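Local coordinates for protein serpin-12 (Manduca sexta, PDB 6CJ7) that controls the prophenoloxidase activation system in larval hemolymph, probably by inhibiting serine proteases as a member of the serpin family, at residues F191-A201 against R376-H384; L272-L283 against A318-E328. One frame throughout, in Å; residues are numbered along the deposited sequence.

Interaction 1 of 2, residues F191-A201 against R376-H384; sequences FTLNGGEKKVA and RIMDPTLEH
Pro380 sets the CD-CG edge of its ring over one face of Phe191, where the C-terminal end of the serpin fold packs on a beta hairpin. Strands 187-192 and 198-215 form the hairpin, and a type II beta turn from Leu193 to Gly196 lies in its loop. Residues 376-384 run off the end of strand 370-377 into a type I beta turn from Asp379 to Leu382.

The tight part is apolar. CD of Pro380 sits 3.5 Å from the centroid of the Phe191 ring and only 5° off its normal, a CH-pi contact over the middle of the face. Phe191 CG is anti to the backbone N (chi1 -178°), which carries the ring toward the proline. Ala201 CB adds a looser touch on Pro380 CG, and Phe275 and Pro273 of strand 265-282 also pack on Pro380.

Beside this patch is a polar clasp. Lys199 stretches its extended chain across Asp379 at about a right angle, and NZ meets the syn lone pair of OD2 in a salt bridge of 2.7 Å. The other oxygen takes two bonds from the same face of the carboxylate. Asp379 OD1 accepts from Thr381 OG1 at 2.6 Å and from Thr381 N at 3.1 Å; the second bond closes an Asx turn. Three bonds thus fix the rotation of the carboxylate. Replacement of Asp379 by alanine would probably leave the Lys199 ammonium without its anion and Thr381 OG1 and N without their shared acceptor.

The hairpin tip is looser and nearer solvent. There a water bridges the two segments, accepting from Asn194 N and donating to Met378 O. Asn194 and Met378 lie side by side, pointing the same way, with Asn194 CB 3.8 Å from Met378 CE.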
# COMPACT_ATOMS: atom_id res chain seq x y z
N PHE A 191 10.90 22.23 7.98
CA PHE A 191 10.84 20.83 8.33
C PHE A 191 12.28 20.38 8.56
O PHE A 191 13.15 20.69 7.75
CB PHE A 191 10.18 20.04 7.20
CG PHE A 191 10.01 18.57 7.48
CD1 PHE A 191 11.07 17.69 7.33
CD2 PHE A 191 8.78 18.07 7.87
CE1 PHE A 191 10.90 16.33 7.57
CE2 PHE A 191 8.61 16.72 8.12
CZ PHE A 191 9.67 15.84 7.96
N THR A 192 12.53 19.67 9.66
CA THR A 192 13.89 19.24 10.00
C THR A 192 14.03 17.77 9.66
O THR A 192 13.34 16.93 10.25
CB THR A 192 14.22 19.47 11.47
OG1 THR A 192 14.04 20.86 11.80
CG2 THR A 192 15.68 19.08 11.76
N LEU A 193 14.91 17.46 8.72
CA LEU A 193 15.14 16.08 8.34
C LEU A 193 15.99 15.39 9.40
O LEU A 193 16.66 16.03 10.22
CB LEU A 193 15.85 16.01 6.99
CG LEU A 193 15.07 16.31 5.70
CD1 LEU A 193 14.81 17.80 5.54
CD2 LEU A 193 15.84 15.77 4.51
N ASN A 194 15.92 14.06 9.40
CA ASN A 194 16.85 13.28 10.20
C ASN A 194 18.27 13.68 9.84
O ASN A 194 18.63 13.76 8.66
CB ASN A 194 16.63 11.78 9.95
CG ASN A 194 17.37 10.91 10.93
OD1 ASN A 194 17.70 11.34 12.04
ND2 ASN A 194 17.62 9.66 10.55
N GLY A 195 19.07 13.96 10.85
CA GLY A 195 20.43 14.41 10.65
C GLY A 195 20.62 15.91 10.77
O GLY A 195 21.74 16.35 11.06
N GLY A 196 19.57 16.70 10.56
CA GLY A 196 19.60 18.12 10.88
C GLY A 196 19.33 19.08 9.73
O GLY A 196 19.13 20.28 10.00
N GLU A 197 19.34 18.64 8.47
CA GLU A 197 19.06 19.55 7.36
C GLU A 197 17.66 20.15 7.48
O GLU A 197 16.70 19.44 7.77
CB GLU A 197 19.18 18.79 6.04
CG GLU A 197 18.99 19.66 4.82
CD GLU A 197 18.97 18.85 3.53
OE1 GLU A 197 19.27 17.64 3.57
OE2 GLU A 197 18.66 19.42 2.46
N LYS A 198 17.56 21.47 7.28
CA LYS A 198 16.28 22.17 7.29
C LYS A 198 15.79 22.40 5.86
O LYS A 198 16.57 22.79 4.99
CB LYS A 198 16.39 23.53 7.99
CG LYS A 198 16.72 23.52 9.48
CD LYS A 198 17.09 24.93 9.97
CE LYS A 198 15.88 25.68 10.56
NZ LYS A 198 16.11 27.16 10.84
N LYS A 199 14.49 22.17 5.63
CA LYS A 199 13.86 22.39 4.34
C LYS A 199 12.49 23.03 4.52
O LYS A 199 11.70 22.59 5.37
CB LYS A 199 13.66 21.08 3.56
CG LYS A 199 14.88 20.55 2.83
CD LYS A 199 14.42 19.61 1.70
CE LYS A 199 15.57 18.89 1.03
NZ LYS A 199 15.06 17.91 0.03
N VAL A 200 12.19 24.03 3.69
CA VAL A 200 10.87 24.66 3.70
C VAL A 200 9.82 23.68 3.20
O VAL A 200 10.02 23.02 2.18
CB VAL A 200 10.90 25.92 2.82
CG1 VAL A 200 9.48 26.39 2.50
CG2 VAL A 200 11.68 27.00 3.52
N ALA A 201 8.71 23.59 3.93
CA ALA A 201 7.57 22.78 3.51
C ALA A 201 6.28 23.56 3.77
O ALA A 201 6.25 24.54 4.54
CB ALA A 201 7.52 21.42 4.24
N ARG A 376 6.51 6.15 5.43
CA ARG A 376 7.49 6.78 6.29
C ARG A 376 7.92 8.07 5.60
O ARG A 376 8.59 8.04 4.56
CB ARG A 376 8.67 5.83 6.54
CG ARG A 376 9.87 6.45 7.30
CD ARG A 376 10.93 5.42 7.52
NE ARG A 376 11.69 5.26 6.28
CZ ARG A 376 12.57 4.30 6.03
NH1 ARG A 376 12.84 3.41 6.96
NH2 ARG A 376 13.18 4.26 4.86
N ILE A 377 7.50 9.20 6.15
CA ILE A 377 7.74 10.50 5.54
C ILE A 377 9.00 11.08 6.18
O ILE A 377 8.95 11.62 7.29
CB ILE A 377 6.55 11.44 5.69
CG1 ILE A 377 5.27 10.73 5.21
CG2 ILE A 377 6.81 12.75 4.96
CD1 ILE A 377 5.13 10.66 3.73
N MET A 378 10.13 10.94 5.48
CA MET A 378 11.40 11.56 5.87
C MET A 378 11.55 12.97 5.33
O MET A 378 12.31 13.76 5.90
CB MET A 378 12.60 10.75 5.38
CG MET A 378 12.65 9.31 5.83
SD MET A 378 12.41 9.04 7.62
CE MET A 378 14.05 9.46 8.36
N ASP A 379 10.89 13.29 4.23
CA ASP A 379 11.09 14.57 3.55
C ASP A 379 9.84 14.84 2.72
O ASP A 379 9.72 14.32 1.61
CB ASP A 379 12.34 14.54 2.66
CG ASP A 379 12.66 15.88 2.02
OD1 ASP A 379 11.80 16.79 2.06
OD2 ASP A 379 13.78 16.03 1.47
N PRO A 380 8.91 15.66 3.21
CA PRO A 380 7.66 15.88 2.47
C PRO A 380 7.82 16.70 1.21
O PRO A 380 6.83 16.85 0.47
CB PRO A 380 6.78 16.60 3.50
CG PRO A 380 7.77 17.36 4.34
CD PRO A 380 8.95 16.42 4.48
N THR A 381 9.00 17.26 0.94
CA THR A 381 9.21 18.07 -0.26
C THR A 381 9.54 17.22 -1.48
O THR A 381 9.61 17.76 -2.59
CB THR A 381 10.33 19.09 -0.05
OG1 THR A 381 11.61 18.43 0.04
CG2 THR A 381 10.09 19.88 1.23
N LEU A 382 9.77 15.92 -1.30
CA LEU A 382 10.15 15.03 -2.38
C LEU A 382 9.00 14.09 -2.69
O LEU A 382 8.37 13.54 -1.78
CB LEU A 382 11.40 14.22 -2.00
CG LEU A 382 12.64 15.08 -1.78
CD1 LEU A 382 13.81 14.25 -1.30
CD2 LEU A 382 13.00 15.83 -3.04
N GLU A 383 8.72 13.92 -3.98
CA GLU A 383 7.58 13.12 -4.40
C GLU A 383 7.90 11.64 -4.58
O GLU A 383 6.98 10.85 -4.76
CB GLU A 383 7.02 13.68 -5.72
CG GLU A 383 6.67 15.15 -5.65
CD GLU A 383 5.60 15.54 -6.64
OE1 GLU A 383 5.54 14.94 -7.73
OE2 GLU A 383 4.80 16.45 -6.31
N HIS A 384 9.17 11.24 -4.51
CA HIS A 384 9.55 9.86 -4.80
C HIS A 384 10.07 9.15 -3.56
O HIS A 384 10.58 9.78 -2.63
CB HIS A 384 10.60 9.80 -5.91
CG HIS A 384 11.84 10.57 -5.61
ND1 HIS A 384 12.64 10.30 -4.51
CD2 HIS A 384 12.43 11.61 -6.25
CE1 HIS A 384 13.66 11.14 -4.50
NE2 HIS A 384 13.56 11.94 -5.54
O HOH W 1 14.68 12.79 7.26

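Interaction 2 of 2, residues L272-L283 against A318-E328; sequences LPKFSIKADINL and ALHSAVLTIDE
Asp280 OD2 is gripped by two donors, one from its own strand and one from the next. Strands 275-282 and 318-326 are antiparallel neighbours, axes at 171°, in the large central sheet A of serpins; by family likeness, strand 318-326 probably leads toward the reactive-centre loop. Lys278 NZ forms a salt bridge to Asp280 OD2 at 2.7 Å, on the syn side and 15° out of the carboxylate plane. Ser321 OG donates to Asp280 OD2 at 2.8 Å, nearly in line with the C-O bond.

Paired backbone bonds link Ile277 with Leu324, Ala279 with Ala322 and Ile281 with His320. On the face of Asp280 and Ser321, Ser276 OG and Thr325 OG1 share a hydrogen bond of 2.7 Å, and Lys278 CG rests on Val323 CG2.

The other face is largely apolar. Ile326 CG1 lies over one face of the Phe275 ring, offset toward its rim, while Leu324 CD2 meets the ring edge. His320 is a buried polar exception, its nitrogens satisfied by Asn169 and Ser39.

At one end Lys274 reaches Glu328, which is also bonded to Thr186. Lys274 NZ meets the syn lone pair of Glu328 OE2 at 3.2 Å.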
# COMPACT_ATOMS: atom_id res chain seq x y z
N LEU A 272 0.34 20.02 9.66
CA LEU A 272 0.61 18.81 8.88
C LEU A 272 1.16 19.18 7.50
O LEU A 272 0.46 19.83 6.73
CB LEU A 272 -0.67 17.96 8.75
CG LEU A 272 -0.50 16.62 8.04
CD1 LEU A 272 0.29 15.66 8.91
CD2 LEU A 272 -1.86 16.02 7.68
N PRO A 273 2.39 18.77 7.13
CA PRO A 273 2.89 19.10 5.79
C PRO A 273 2.05 18.43 4.71
O PRO A 273 1.69 17.26 4.80
CB PRO A 273 4.32 18.55 5.81
CG PRO A 273 4.58 18.02 7.14
CD PRO A 273 3.31 17.90 7.91
N LYS A 274 1.74 19.22 3.68
CA LYS A 274 1.26 18.65 2.43
C LYS A 274 2.32 17.75 1.83
O LYS A 274 3.51 18.10 1.84
CB LYS A 274 0.94 19.75 1.40
CG LYS A 274 -0.27 20.58 1.67
CD LYS A 274 -0.96 20.93 0.36
CE LYS A 274 -0.38 22.17 -0.29
NZ LYS A 274 -1.22 22.59 -1.44
N PHE A 275 1.90 16.61 1.27
CA PHE A 275 2.86 15.78 0.56
C PHE A 275 2.14 14.96 -0.51
O PHE A 275 0.93 14.74 -0.45
CB PHE A 275 3.65 14.87 1.51
CG PHE A 275 2.82 13.85 2.23
CD1 PHE A 275 2.51 12.63 1.65
CD2 PHE A 275 2.37 14.10 3.52
CE1 PHE A 275 1.74 11.69 2.32
CE2 PHE A 275 1.62 13.17 4.20
CZ PHE A 275 1.29 11.96 3.61
N SER A 276 2.92 14.53 -1.49
CA SER A 276 2.48 13.52 -2.45
C SER A 276 3.65 12.57 -2.64
O SER A 276 4.74 13.01 -3.02
CB SER A 276 2.07 14.17 -3.77
OG SER A 276 1.59 13.20 -4.69
N ILE A 277 3.45 11.29 -2.35
CA ILE A 277 4.54 10.32 -2.38
C ILE A 277 4.18 9.21 -3.35
O ILE A 277 3.08 8.66 -3.30
CB ILE A 277 4.85 9.78 -0.96
CG1 ILE A 277 6.05 8.83 -1.01
CG2 ILE A 277 3.64 9.13 -0.30
CD1 ILE A 277 6.56 8.45 0.36
N LYS A 278 5.10 8.90 -4.26
CA LYS A 278 4.93 7.83 -5.24
C LYS A 278 6.08 6.86 -5.10
O LYS A 278 7.24 7.28 -5.03
CB LYS A 278 4.90 8.38 -6.67
CG LYS A 278 4.85 7.30 -7.74
CD LYS A 278 5.28 7.82 -9.10
CE LYS A 278 4.51 7.12 -10.20
NZ LYS A 278 4.31 5.68 -9.89
N ALA A 279 5.77 5.57 -5.06
CA ALA A 279 6.80 4.55 -5.00
C ALA A 279 6.49 3.49 -6.05
O ALA A 279 5.36 3.02 -6.14
CB ALA A 279 6.88 3.91 -3.62
N ASP A 280 7.50 3.11 -6.82
CA ASP A 280 7.44 1.96 -7.73
C ASP A 280 8.44 0.93 -7.23
O ASP A 280 9.64 1.24 -7.10
CB ASP A 280 7.77 2.36 -9.17
CG ASP A 280 6.90 3.47 -9.69
OD1 ASP A 280 7.46 4.41 -10.30
OD2 ASP A 280 5.66 3.41 -9.52
N ILE A 281 7.98 -0.30 -7.00
CA ILE A 281 8.73 -1.28 -6.22
C ILE A 281 8.78 -2.61 -6.95
O ILE A 281 7.74 -3.17 -7.32
CB ILE A 281 8.12 -1.49 -4.83
CG1 ILE A 281 8.10 -0.18 -4.04
CG2 ILE A 281 8.88 -2.55 -4.10
CD1 ILE A 281 7.29 -0.29 -2.78
N ASN A 282 9.99 -3.13 -7.14
CA ASN A 282 10.20 -4.50 -7.57
C ASN A 282 10.25 -5.37 -6.31
O ASN A 282 11.17 -5.25 -5.50
CB ASN A 282 11.48 -4.59 -8.39
CG ASN A 282 11.84 -6.00 -8.80
OD1 ASN A 282 11.27 -6.99 -8.33
ND2 ASN A 282 12.82 -6.10 -9.69
N LEU A 283 9.24 -6.23 -6.14
CA LEU A 283 9.09 -6.99 -4.91
C LEU A 283 9.93 -8.26 -4.84
O LEU A 283 9.96 -8.91 -3.79
CB LEU A 283 7.62 -7.36 -4.70
CG LEU A 283 6.70 -6.17 -4.41
CD1 LEU A 283 5.26 -6.64 -4.53
CD2 LEU A 283 6.95 -5.59 -3.02
N ALA A 318 7.31 -9.20 -10.19
CA ALA A 318 6.26 -8.86 -9.24
C ALA A 318 6.44 -7.39 -8.91
O ALA A 318 7.43 -7.01 -8.27
CB ALA A 318 6.34 -9.72 -7.98
N LEU A 319 5.51 -6.55 -9.38
CA LEU A 319 5.69 -5.11 -9.38
C LEU A 319 4.55 -4.44 -8.62
O LEU A 319 3.38 -4.79 -8.82
CB LEU A 319 5.76 -4.57 -10.81
CG LEU A 319 6.81 -5.25 -11.69
CD1 LEU A 319 6.72 -4.77 -13.13
CD2 LEU A 319 8.19 -4.96 -11.11
N HIS A 320 4.91 -3.48 -7.77
CA HIS A 320 3.95 -2.76 -6.95
C HIS A 320 4.19 -1.26 -7.07
O HIS A 320 5.32 -0.80 -7.03
CB HIS A 320 4.07 -3.18 -5.47
CG HIS A 320 3.23 -2.35 -4.53
ND1 HIS A 320 1.89 -2.10 -4.74
CD2 HIS A 320 3.56 -1.70 -3.39
CE1 HIS A 320 1.43 -1.33 -3.76
NE2 HIS A 320 2.42 -1.09 -2.92
N SER A 321 3.11 -0.50 -7.21
CA SER A 321 3.21 0.95 -7.19
C SER A 321 2.17 1.51 -6.24
O SER A 321 1.04 1.00 -6.17
CB SER A 321 3.03 1.56 -8.57
OG SER A 321 3.12 2.99 -8.49
N ALA A 322 2.54 2.57 -5.53
CA ALA A 322 1.66 3.16 -4.53
C ALA A 322 1.81 4.67 -4.60
O ALA A 322 2.93 5.18 -4.56
CB ALA A 322 2.00 2.67 -3.12
N VAL A 323 0.69 5.39 -4.72
CA VAL A 323 0.70 6.85 -4.77
C VAL A 323 -0.31 7.37 -3.75
O VAL A 323 -1.48 6.99 -3.79
CB VAL A 323 0.35 7.40 -6.17
CG1 VAL A 323 0.29 8.93 -6.13
CG2 VAL A 323 1.37 6.95 -7.22
N LEU A 324 0.14 8.25 -2.86
CA LEU A 324 -0.74 8.87 -1.87
C LEU A 324 -0.50 10.37 -1.90
O LEU A 324 0.65 10.82 -1.80
CB LEU A 324 -0.46 8.35 -0.46
CG LEU A 324 -1.18 9.08 0.67
CD1 LEU A 324 -2.68 8.79 0.58
CD2 LEU A 324 -0.61 8.64 2.02
N THR A 325 -1.58 11.14 -2.04
CA THR A 325 -1.50 12.60 -2.11
C THR A 325 -2.44 13.17 -1.06
O THR A 325 -3.59 12.73 -0.97
CB THR A 325 -1.89 13.13 -3.49
OG1 THR A 325 -1.03 12.56 -4.49
CG2 THR A 325 -1.77 14.65 -3.55
N ILE A 326 -1.98 14.17 -0.31
CA ILE A 326 -2.89 14.90 0.57
C ILE A 326 -2.78 16.39 0.28
O ILE A 326 -1.73 16.89 -0.12
CB ILE A 326 -2.64 14.62 2.07
CG1 ILE A 326 -1.32 15.19 2.56
CG2 ILE A 326 -2.72 13.12 2.38
CD1 ILE A 326 -1.25 15.18 4.07
N ASP A 327 -3.89 17.10 0.47
CA ASP A 327 -3.90 18.56 0.40
C ASP A 327 -5.04 19.07 1.28
O ASP A 327 -5.57 18.33 2.11
CB ASP A 327 -3.97 19.05 -1.07
CG ASP A 327 -5.26 18.69 -1.79
OD1 ASP A 327 -6.29 18.39 -1.14
OD2 ASP A 327 -5.25 18.73 -3.04
N GLU A 328 -5.41 20.34 1.11
CA GLU A 328 -6.33 20.98 2.05
C GLU A 328 -7.79 20.59 1.87
O GLU A 328 -8.60 20.88 2.75
CB GLU A 328 -6.25 22.51 1.93
CG GLU A 328 -4.93 23.15 2.34
CD GLU A 328 -3.93 23.28 1.19
OE1 GLU A 328 -2.99 24.09 1.34
OE2 GLU A 328 -4.03 22.58 0.17
O HOH W 2 -1.76 25.84 -0.56
O HOH W 3 10.15 -8.73 -9.93

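Overall arrangement
Interaction 2 is the more central and more buried contact. Interaction 1 is partly buried: its centre is about 21 Å from that of the chain, against about 8 Å for interaction 2. Their centres are about 15 Å apart, and interaction 2 is nested along the chain inside the loop closed by interaction 1. Strand 265-282 links them: its first part pairs with strand 198-215 of the hairpin, and its last part with strand 317-326. Backbone pairing dominates 272-283 against 318-328, whereas side chains and a water join 191-201 to 376-384. The two contacts meet directly: Glu383 O is 2.7 Å from Lys278 N, a probable hydrogen bond, and Ile377 CD1 packs on Phe275 CE1 at 3.8 Å.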